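Local coordinates for protein beta-N-acetylhexosaminidase (Streptomyces plicatus, PDB 1JAK) that hydrolyses terminal beta-linked N-acetylhexosamine residues as a family 20 glycoside hydrolase, by substrate-assisted catalysis in an alpha/beta barrel, at residues Ala162-Ser167 with Ala445-Glu450; His192-Asp197 with Glu250-Gly255; Thr398-Lys403 with Phe463-Gly468. All blocks are in the same frame, centred on the assembly; numbering follows the deposited sequence.

Interaction 1 of 3, residues Ala162-Ser167 with Ala445-Glu450. With IFG ((2R,3R,4S,5R)-2-acetamido-3,4-dihydroxy-5-hydroxymethyl-piperidine), chain F.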
loop_
_atom_site.group_PDB
_atom_site.type_symbol
_atom_site.label_atom_id
_atom_site.label_comp_id
_atom_site.label_asym_id
_atom_site.label_seq_id
_atom_site.Cartn_x
_atom_site.Cartn_y
_atom_site.Cartn_z
ATOM N N ALA A 162 0.129 1.462 -0.803
ATOM C CA ALA A 162 -1.164 0.850 -1.054
ATOM C C ALA A 162 -2.103 1.492 -0.046
ATOM O O ALA A 162 -1.738 1.675 1.116
ATOM C CB ALA A 162 -1.094 -0.658 -0.824
ATOM N N MET A 163 -3.299 1.861 -0.485
ATOM C CA MET A 163 -4.254 2.468 0.430
ATOM C C MET A 163 -5.445 1.553 0.642
ATOM O O MET A 163 -5.888 0.872 -0.282
ATOM C CB MET A 163 -4.781 3.801 -0.121
ATOM C CG MET A 163 -5.717 4.520 0.852
ATOM S SD MET A 163 -6.889 5.650 0.048
ATOM C CE MET A 163 -8.176 4.474 -0.432
ATOM N N LEU A 164 -5.954 1.522 1.868
ATOM C CA LEU A 164 -7.149 0.740 2.147
ATOM C C LEU A 164 -8.161 1.699 2.748
ATOM O O LEU A 164 -7.853 2.432 3.690
ATOM C CB LEU A 164 -6.886 -0.405 3.128
ATOM C CG LEU A 164 -8.146 -1.234 3.442
ATOM C CD1 LEU A 164 -8.673 -1.890 2.166
ATOM C CD2 LEU A 164 -7.826 -2.295 4.487
ATOM N N ASP A 165 -9.360 1.699 2.177
ATOM C CA ASP A 165 -10.466 2.538 2.627
ATOM C C ASP A 165 -11.220 1.729 3.681
ATOM O O ASP A 165 -11.849 0.723 3.355
ATOM C CB ASP A 165 -11.370 2.842 1.418
ATOM C CG ASP A 165 -12.673 3.550 1.784
ATOM O OD1 ASP A 165 -12.932 3.848 2.969
ATOM O OD2 ASP A 165 -13.454 3.807 0.845
ATOM N N VAL A 166 -11.132 2.146 4.943
ATOM C CA VAL A 166 -11.843 1.448 6.009
ATOM C C VAL A 166 -13.035 2.280 6.472
ATOM O O VAL A 166 -13.669 1.968 7.483
ATOM C CB VAL A 166 -10.919 1.144 7.223
ATOM C CG1 VAL A 166 -9.817 0.183 6.799
ATOM C CG2 VAL A 166 -10.320 2.432 7.781
ATOM N N SER A 167 -13.338 3.331 5.714
ATOM C CA SER A 167 -14.452 4.224 6.029
ATOM C C SER A 167 -15.766 3.791 5.376
ATOM O O SER A 167 -16.810 3.763 6.035
ATOM C CB SER A 167 -14.121 5.657 5.596
ATOM O OG SER A 167 -13.031 6.190 6.337
ATOM N N ALA A 445 -1.496 2.494 -4.970
ATOM C CA ALA A 445 -2.642 1.750 -5.483
ATOM C C ALA A 445 -3.739 1.805 -4.421
ATOM O O ALA A 445 -3.720 1.036 -3.461
ATOM C CB ALA A 445 -2.251 0.302 -5.759
ATOM N N PRO A 446 -4.703 2.727 -4.574
ATOM C CA PRO A 446 -5.786 2.836 -3.588
ATOM C C PRO A 446 -6.911 1.837 -3.819
ATOM O O PRO A 446 -7.296 1.578 -4.960
ATOM C CB PRO A 446 -6.292 4.273 -3.771
ATOM C CG PRO A 446 -5.159 4.979 -4.495
ATOM C CD PRO A 446 -4.670 3.919 -5.436
ATOM N N LEU A 447 -7.433 1.279 -2.732
ATOM C CA LEU A 447 -8.552 0.348 -2.818
ATOM C C LEU A 447 -9.710 0.949 -2.029
ATOM O O LEU A 447 -9.741 0.886 -0.796
ATOM C CB LEU A 447 -8.179 -1.029 -2.246
ATOM C CG LEU A 447 -9.292 -2.091 -2.281
ATOM C CD1 LEU A 447 -9.863 -2.221 -3.692
ATOM C CD2 LEU A 447 -8.727 -3.431 -1.808
ATOM N N TRP A 448 -10.647 1.558 -2.753
ATOM C CA TRP A 448 -11.824 2.172 -2.151
ATOM C C TRP A 448 -12.852 1.083 -1.874
ATOM O O TRP A 448 -12.934 0.099 -2.611
ATOM C CB TRP A 448 -12.378 3.241 -3.092
ATOM C CG TRP A 448 -11.371 4.325 -3.336
ATOM C CD1 TRP A 448 -10.589 4.493 -4.445
ATOM C CD2 TRP A 448 -10.998 5.361 -2.420
ATOM N NE1 TRP A 448 -9.751 5.574 -4.274
ATOM C CE2 TRP A 448 -9.983 6.123 -3.041
ATOM C CE3 TRP A 448 -11.426 5.719 -1.135
ATOM C CZ2 TRP A 448 -9.388 7.227 -2.418
ATOM C CZ3 TRP A 448 -10.836 6.817 -0.515
ATOM C CH2 TRP A 448 -9.827 7.558 -1.160
ATOM N N THR A 449 -13.655 1.252 -0.828
ATOM C CA THR A 449 -14.587 0.188 -0.482
ATOM C C THR A 449 -16.096 0.415 -0.530
ATOM O O THR A 449 -16.842 -0.254 0.183
ATOM C CB THR A 449 -14.214 -0.402 0.898
ATOM O OG1 THR A 449 -14.182 0.637 1.885
ATOM C CG2 THR A 449 -12.838 -1.055 0.830
ATOM N N GLU A 450 -16.559 1.331 -1.375
ATOM C CA GLU A 450 -17.999 1.543 -1.485
ATOM C C GLU A 450 -18.715 0.227 -1.791
ATOM O O GLU A 450 -19.826 -0.005 -1.318
ATOM C CB GLU A 450 -18.334 2.530 -2.611
ATOM C CG GLU A 450 -18.238 3.993 -2.235
ATOM C CD GLU A 450 -16.876 4.597 -2.505
ATOM O OE1 GLU A 450 -15.895 3.842 -2.669
ATOM O OE2 GLU A 450 -16.793 5.841 -2.545
HETATM N N1 IFG F . -13.123 9.391 -5.473
HETATM C C2 IFG F . -13.060 9.601 -4.004
HETATM C C3 IFG F . -12.989 8.284 -3.129
HETATM C C4 IFG F . -13.865 7.132 -3.664
HETATM C C5 IFG F . -13.532 6.916 -5.142
HETATM C C6 IFG F . -14.277 5.772 -5.822
HETATM C C7 IFG F . -10.666 10.153 -4.163
HETATM C C8 IFG F . -9.419 10.943 -3.864
HETATM C C9 IFG F . -13.764 8.173 -5.992
HETATM N N2 IFG F . -11.905 10.467 -3.678
HETATM O O7 IFG F . -10.533 9.185 -4.899
HETATM O O3 IFG F . -13.368 8.587 -1.793
HETATM O O4 IFG F . -15.237 7.508 -3.545
HETATM O O6 IFG F . -13.582 5.314 -6.976
HETATM O O HOH W 1 -4.432 -1.049 -1.854
#
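M163 reaches from its strand against one face of the indole of W448. M163 CB lies 3.7 Å from P446 CA. CG stands anti to the backbone N (chi1 -176°), and the chain runs extended to SD, which sits over the six-membered ring of W448 in a Met-aromatic contact. A bend at chi3 (83°) then turns CE back over the same face, 3.3 Å from the centroid of that ring and almost on its normal, a CH-pi contact; CE also touches CB of P446. The opposite face of the indole carries the piperidine of the inhibitor IFG.

Strands 159-165 and 440-447, the first and last of the catalytic barrel, run parallel, pairing A162 with A445, M163 with P446 and L164 with L447. M163 N donates to A445 O, L447 N to M163 O and D165 N to L447 O; one water donates to both M163 O and A445 O. On the other sheet face L164 and L447 meet loosely through their methyls.

At the end of strand 159-165, D165 binds the loop that follows strand 440-447. Its OD2 receives T449 N at 3.1 Å in a nearly straight bond, reached from above the carboxylate plane, while T449 OG1 donates to D165 O at 2.8 Å. OD1 accepts S167 N in an Asx turn, and R168 forms a salt bridge with OD2. The same OD2 lies at the edge of the W448 ring, 3.4 Å from CE3. E450 OE2 accepts a very short bond, 2.5 Å, from IFG O4. The ligand thus meets an aromatic face backed by a thioether and, through O4, the E450 carboxylate; D165 OD2 and E450 OE1 stand 4.3 Å apart, and the salt bridge of R168 to D165 would probably offset their repulsion.

Interaction 2 of 3, residues His192-Asp197 with Glu250-Gly255; sequences HLHLSD and EIDMPG
E250 OE1 is gripped by two histidines of the neighbouring strand, the tight end of the contact. H192 NE2 donates to it at 2.7 Å from the anti side of the carboxylate, and H194 ND1 at 2.8 Å from above the carboxylate plane. The oxygen lies near the plane of each ring, yet the carboxylate is turned 39° from the H192 ring and 78° from that of H194. With CG anti to the backbone N (chi1 -177°) and the chain extended beyond it, E250 lies across both histidine edges; W350 NE1 binds its other oxygen, and H192 ND1 pairs with E444. An alanine in place of E250 would probably leave H192 NE2, H194 ND1 and W350 NE1 without their acceptors and hold the two imidazoles less firmly. H194 NE2 donates to D197 OD2 at 2.6 Å, and D197 forms a salt bridge with R168.

The backbones join as adjacent parallel strands of the TIM barrel, at the C-terminal ends that hold the active site: E250 N donates to L193 O, and L195 N to E250 O. Beyond this point the pairing gives way to loops and the contact slackens. D252 N makes a weak bond to S196 OG, 3.3 Å long, and L195 CB merely approaches I251 CD1. Two waters bridge the loops: one accepts from S196 OG and donates to D252 O, the other donates to both S196 O and E250 O and lies 3.1 Å above the centre of the H194 ring. D252 OD1 binds the backbone N of G318.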
loop_
_atom_site.group_PDB
_atom_site.type_symbol
_atom_site.label_atom_id
_atom_site.label_comp_id
_atom_site.label_asym_id
_atom_site.label_seq_id
_atom_site.Cartn_x
_atom_site.Cartn_y
_atom_site.Cartn_z
ATOM N N HIS A 192 -1.294 3.506 3.322
ATOM C CA HIS A 192 -2.153 4.673 3.474
ATOM C C HIS A 192 -3.514 4.177 3.971
ATOM O O HIS A 192 -4.147 3.339 3.336
ATOM C CB HIS A 192 -2.263 5.365 2.104
ATOM C CG HIS A 192 -3.231 6.509 2.046
ATOM N ND1 HIS A 192 -3.544 7.140 0.860
ATOM C CD2 HIS A 192 -3.983 7.109 2.998
ATOM C CE1 HIS A 192 -4.450 8.075 1.084
ATOM N NE2 HIS A 192 -4.734 8.077 2.374
ATOM N N LEU A 193 -3.945 4.669 5.127
ATOM C CA LEU A 193 -5.234 4.266 5.676
ATOM C C LEU A 193 -6.203 5.438 5.611
ATOM O O LEU A 193 -5.934 6.501 6.169
ATOM C CB LEU A 193 -5.083 3.806 7.131
ATOM C CG LEU A 193 -4.317 2.500 7.365
ATOM C CD1 LEU A 193 -4.178 2.237 8.865
ATOM C CD2 LEU A 193 -5.059 1.351 6.691
ATOM N N HIS A 194 -7.323 5.238 4.920
ATOM C CA HIS A 194 -8.352 6.270 4.786
ATOM C C HIS A 194 -9.263 6.042 5.995
ATOM O O HIS A 194 -10.222 5.269 5.933
ATOM C CB HIS A 194 -9.114 6.066 3.471
ATOM C CG HIS A 194 -9.981 7.222 3.079
ATOM N ND1 HIS A 194 -9.472 8.386 2.544
ATOM C CD2 HIS A 194 -11.323 7.387 3.133
ATOM C CE1 HIS A 194 -10.467 9.218 2.283
ATOM N NE2 HIS A 194 -11.600 8.635 2.633
ATOM N N LEU A 195 -8.939 6.729 7.090
ATOM C CA LEU A 195 -9.631 6.584 8.371
ATOM C C LEU A 195 -10.950 7.312 8.594
ATOM O O LEU A 195 -11.630 7.061 9.591
ATOM C CB LEU A 195 -8.670 6.967 9.498
ATOM C CG LEU A 195 -7.400 6.124 9.632
ATOM C CD1 LEU A 195 -6.477 6.773 10.654
ATOM C CD2 LEU A 195 -7.757 4.705 10.066
ATOM N N SER A 196 -11.315 8.214 7.693
ATOM C CA SER A 196 -12.568 8.933 7.865
ATOM C C SER A 196 -13.161 9.358 6.538
ATOM O O SER A 196 -12.445 9.630 5.578
ATOM C CB SER A 196 -12.360 10.174 8.747
ATOM O OG SER A 196 -11.592 11.165 8.080
ATOM N N ASP A 197 -14.486 9.392 6.485
ATOM C CA ASP A 197 -15.181 9.822 5.287
ATOM C C ASP A 197 -16.630 10.083 5.662
ATOM O O ASP A 197 -16.942 10.281 6.840
ATOM C CB ASP A 197 -15.070 8.765 4.181
ATOM C CG ASP A 197 -15.120 9.380 2.796
ATOM O OD1 ASP A 197 -16.212 9.815 2.375
ATOM O OD2 ASP A 197 -14.060 9.449 2.138
ATOM N N GLU A 250 -4.958 9.066 7.089
ATOM C CA GLU A 250 -5.652 10.171 6.439
ATOM C C GLU A 250 -6.961 10.508 7.133
ATOM O O GLU A 250 -7.776 9.625 7.414
ATOM C CB GLU A 250 -5.977 9.852 4.969
ATOM C CG GLU A 250 -6.642 11.039 4.226
ATOM C CD GLU A 250 -7.274 10.654 2.893
ATOM O OE1 GLU A 250 -6.945 9.577 2.357
ATOM O OE2 GLU A 250 -8.096 11.446 2.372
ATOM N N ILE A 251 -7.135 11.793 7.427
ATOM C CA ILE A 251 -8.371 12.319 7.990
ATOM C C ILE A 251 -8.726 13.339 6.911
ATOM O O ILE A 251 -8.108 14.401 6.812
ATOM C CB ILE A 251 -8.163 13.032 9.337
ATOM C CG1 ILE A 251 -7.769 12.012 10.409
ATOM C CG2 ILE A 251 -9.454 13.752 9.741
ATOM C CD1 ILE A 251 -8.811 10.939 10.655
ATOM N N ASP A 252 -9.703 12.991 6.081
ATOM C CA ASP A 252 -10.105 13.843 4.966
ATOM C C ASP A 252 -10.809 15.132 5.389
ATOM O O ASP A 252 -11.718 15.110 6.217
ATOM C CB ASP A 252 -11.018 13.045 4.028
ATOM C CG ASP A 252 -10.903 13.485 2.582
ATOM O OD1 ASP A 252 -10.524 14.650 2.335
ATOM O OD2 ASP A 252 -11.209 12.663 1.686
ATOM N N MET A 253 -10.386 16.251 4.802
ATOM C CA MET A 253 -10.974 17.556 5.098
ATOM C C MET A 253 -10.693 18.519 3.943
ATOM O O MET A 253 -9.693 18.376 3.242
ATOM C CB MET A 253 -10.391 18.112 6.402
ATOM C CG MET A 253 -8.875 18.178 6.423
ATOM S SD MET A 253 -8.224 18.736 8.016
ATOM C CE MET A 253 -8.319 17.204 8.971
ATOM N N PRO A 254 -11.576 19.512 3.723
ATOM C CA PRO A 254 -12.809 19.811 4.455
ATOM C C PRO A 254 -13.999 19.010 3.935
ATOM O O PRO A 254 -15.080 19.042 4.521
ATOM C CB PRO A 254 -12.976 21.309 4.230
ATOM C CG PRO A 254 -12.519 21.461 2.817
ATOM C CD PRO A 254 -11.274 20.584 2.754
ATOM N N GLY A 255 -13.796 18.303 2.827
ATOM C CA GLY A 255 -14.862 17.490 2.265
ATOM C C GLY A 255 -14.801 16.081 2.831
ATOM O O GLY A 255 -13.885 15.767 3.592
HETATM O O HOH W 2 -13.244 13.075 7.137
HETATM O O HOH W 3 -9.766 9.668 5.373
#

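Interaction 3 of 3, residues Thr398-Lys403 with Phe463-Gly468. With IFG ((2R,3R,4S,5R)-2-acetamido-3,4-dihydroxy-5-hydroxymethyl-piperidine), chain F.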
loop_
_atom_site.group_PDB
_atom_site.type_symbol
_atom_site.label_atom_id
_atom_site.label_comp_id
_atom_site.label_asym_id
_atom_site.label_seq_id
_atom_site.Cartn_x
_atom_site.Cartn_y
_atom_site.Cartn_z
ATOM N N THR A 398 -4.459 2.979 -11.343
ATOM C CA THR A 398 -4.204 2.257 -10.098
ATOM C C THR A 398 -5.298 2.213 -9.034
ATOM O O THR A 398 -5.043 1.779 -7.909
ATOM C CB THR A 398 -2.912 2.772 -9.436
ATOM O OG1 THR A 398 -3.121 4.097 -8.932
ATOM C CG2 THR A 398 -1.773 2.799 -10.453
ATOM N N TYR A 399 -6.501 2.668 -9.370
ATOM C CA TYR A 399 -7.611 2.601 -8.424
ATOM C C TYR A 399 -8.120 1.163 -8.514
ATOM O O TYR A 399 -8.761 0.777 -9.495
ATOM C CB TYR A 399 -8.699 3.607 -8.819
ATOM C CG TYR A 399 -8.560 4.941 -8.119
ATOM C CD1 TYR A 399 -7.301 5.482 -7.845
ATOM C CD2 TYR A 399 -9.686 5.656 -7.710
ATOM C CE1 TYR A 399 -7.167 6.694 -7.174
ATOM C CE2 TYR A 399 -9.565 6.872 -7.037
ATOM C CZ TYR A 399 -8.301 7.380 -6.770
ATOM O OH TYR A 399 -8.166 8.554 -6.073
ATOM N N LEU A 400 -7.818 0.367 -7.491
ATOM C CA LEU A 400 -8.195 -1.041 -7.481
ATOM C C LEU A 400 -9.687 -1.333 -7.349
ATOM O O LEU A 400 -10.107 -2.478 -7.509
ATOM C CB LEU A 400 -7.409 -1.771 -6.386
ATOM C CG LEU A 400 -5.888 -1.649 -6.543
ATOM C CD1 LEU A 400 -5.197 -2.176 -5.294
ATOM C CD2 LEU A 400 -5.419 -2.422 -7.779
ATOM N N ASP A 401 -10.484 -0.309 -7.056
ATOM C CA ASP A 401 -11.928 -0.490 -6.946
ATOM C C ASP A 401 -12.592 -0.351 -8.313
ATOM O O ASP A 401 -13.786 -0.608 -8.452
ATOM C CB ASP A 401 -12.527 0.544 -5.986
ATOM C CG ASP A 401 -12.355 1.968 -6.484
ATOM O OD1 ASP A 401 -11.223 2.332 -6.859
ATOM O OD2 ASP A 401 -13.346 2.727 -6.494
ATOM N N MET A 402 -11.827 0.053 -9.323
ATOM C CA MET A 402 -12.406 0.228 -10.653
ATOM C C MET A 402 -12.598 -1.104 -11.373
ATOM O O MET A 402 -11.727 -1.973 -11.346
ATOM C CB MET A 402 -11.535 1.164 -11.501
ATOM C CG MET A 402 -12.336 2.125 -12.384
ATOM S SD MET A 402 -13.419 3.232 -11.438
ATOM C CE MET A 402 -12.211 4.125 -10.445
ATOM N N LYS A 403 -13.757 -1.265 -12.004
ATOM C CA LYS A 403 -14.071 -2.490 -12.730
ATOM C C LYS A 403 -13.083 -2.789 -13.850
ATOM O O LYS A 403 -12.553 -1.878 -14.488
ATOM C CB LYS A 403 -15.477 -2.401 -13.332
ATOM C CG LYS A 403 -16.596 -2.382 -12.307
ATOM C CD LYS A 403 -17.952 -2.340 -12.998
ATOM C CE LYS A 403 -19.089 -2.318 -11.986
ATOM N NZ LYS A 403 -20.417 -2.291 -12.664
ATOM N N PHE A 463 -6.196 -8.060 -6.685
ATOM C CA PHE A 463 -5.419 -8.945 -7.554
ATOM C C PHE A 463 -6.153 -9.177 -8.869
ATOM O O PHE A 463 -7.363 -9.405 -8.877
ATOM C CB PHE A 463 -5.167 -10.286 -6.856
ATOM C CG PHE A 463 -4.265 -10.186 -5.655
ATOM C CD1 PHE A 463 -4.765 -9.788 -4.418
ATOM C CD2 PHE A 463 -2.911 -10.482 -5.765
ATOM C CE1 PHE A 463 -3.928 -9.687 -3.306
ATOM C CE2 PHE A 463 -2.064 -10.384 -4.660
ATOM C CZ PHE A 463 -2.575 -9.984 -3.428
ATOM N N PRO A 464 -5.416 -9.258 -9.988
ATOM C CA PRO A 464 -3.963 -9.176 -10.173
ATOM C C PRO A 464 -3.282 -7.833 -10.455
ATOM O O PRO A 464 -2.120 -7.821 -10.857
ATOM C CB PRO A 464 -3.740 -10.141 -11.324
ATOM C CG PRO A 464 -4.890 -9.768 -12.226
ATOM C CD PRO A 464 -6.073 -9.615 -11.261
ATOM N N ARG A 465 -3.964 -6.711 -10.252
ATOM C CA ARG A 465 -3.340 -5.418 -10.533
ATOM C C ARG A 465 -2.366 -4.915 -9.464
ATOM O O ARG A 465 -1.459 -4.134 -9.765
ATOM C CB ARG A 465 -4.425 -4.365 -10.790
ATOM C CG ARG A 465 -5.229 -4.630 -12.064
ATOM C CD ARG A 465 -6.413 -3.673 -12.217
ATOM N NE ARG A 465 -7.381 -3.831 -11.133
ATOM C CZ ARG A 465 -8.593 -3.286 -11.121
ATOM N NH1 ARG A 465 -9.003 -2.540 -12.139
ATOM N NH2 ARG A 465 -9.399 -3.486 -10.087
ATOM N N LEU A 466 -2.539 -5.370 -8.225
ATOM C CA LEU A 466 -1.679 -4.940 -7.120
ATOM C C LEU A 466 -0.175 -5.127 -7.367
ATOM O O LEU A 466 0.616 -4.218 -7.114
ATOM C CB LEU A 466 -2.086 -5.667 -5.830
ATOM C CG LEU A 466 -1.355 -5.258 -4.548
ATOM C CD1 LEU A 466 -1.752 -3.843 -4.149
ATOM C CD2 LEU A 466 -1.708 -6.239 -3.436
ATOM N N PRO A 467 0.245 -6.308 -7.854
ATOM C CA PRO A 467 1.678 -6.523 -8.101
ATOM C C PRO A 467 2.238 -5.566 -9.155
ATOM O O PRO A 467 3.392 -5.140 -9.073
ATOM C CB PRO A 467 1.743 -7.979 -8.572
ATOM C CG PRO A 467 0.533 -8.607 -7.948
ATOM C CD PRO A 467 -0.522 -7.540 -8.108
ATOM N N GLY A 468 1.412 -5.240 -10.143
ATOM C CA GLY A 468 1.838 -4.352 -11.211
ATOM C C GLY A 468 2.204 -2.958 -10.743
ATOM O O GLY A 468 3.205 -2.393 -11.185
HETATM N N1 IFG F . -13.123 9.391 -5.473
HETATM C C2 IFG F . -13.060 9.601 -4.004
HETATM C C3 IFG F . -12.989 8.284 -3.129
HETATM C C4 IFG F . -13.865 7.132 -3.664
HETATM C C5 IFG F . -13.532 6.916 -5.142
HETATM C C6 IFG F . -14.277 5.772 -5.822
HETATM C C7 IFG F . -10.666 10.153 -4.163
HETATM C C8 IFG F . -9.419 10.943 -3.864
HETATM C C9 IFG F . -13.764 8.173 -5.992
HETATM N N2 IFG F . -11.905 10.467 -3.678
HETATM O O7 IFG F . -10.533 9.185 -4.899
HETATM O O3 IFG F . -13.368 8.587 -1.793
HETATM O O4 IFG F . -15.237 7.508 -3.545
HETATM O O6 IFG F . -13.582 5.314 -6.976
#
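R465 extends its guanidinium end-on to the carbonyl of M402, joining an active-site loop of the TIM barrel to the start of helix 465-474. NH1 and NH2 both donate to M402 O, at 2.9 and 3.0 Å, and the oxygen lies within 4° of the guanidinium plane. The NH2 bond comes in the plane of the carbonyl, whereas the NH1 bond is tilted from it. A bend at chi3 (-63°) swings the head of R465 round to this oxygen. M461 O takes a further bond from NH2, tying the arginine back to the preceding helix.

The side chains of L400 and R465 run alongside one another, head to tail: L400 CD2 rests on R465 CB at 3.7 Å, beside the root of the arginine chain, while the guanidinium travels on toward the backbone at the base of the leucine. The other methyl, CD1, meets L466 CD1 at 4.0 Å, where the two leucines cross at an angle. L400 thus lies against consecutive residues of the helix start, and its side chain also touches A445 and L447 of strand 440-447.

Y399 to M402 form a type I beta turn, with M402 N bonded to Y399 O. Side chains leave the turn in two directions: L400 points its end to the helix, while Y399 and D401 start away from it and reach the inhibitor IFG. Because R465 holds the carbonyl of M402, the turn's last residue, it probably helps, as a second-shell residue, to position these two ligand contacts. D401 OD2 accepts from IFG O6, the hydroxymethyl oxygen, at 2.6 Å. At the acetamido group, Y399 OH donates to IFG O7 over 2.7 Å, with O7 near the plane of the phenol ring at its edge.

In the fold
From the N terminus, strand 159-165 opens interaction 1, which closes only at 445-450 and so joins the first and last strands of the barrel. Within that long loop, interaction 2 closes a shorter one, from 192-197 to 250-255, adding the second strand and the end of the third; backbone bonds such as L164 N to H192 O place it directly beside interaction 1. Interaction 3 begins later, at 398-403, inside the span of interaction 1, but ends beyond it at 463-468, so the two cross. P446 O to L400 N links them, and both touch IFG. Interactions 2 and 3 follow in series without touching, their centres about 21 Å apart.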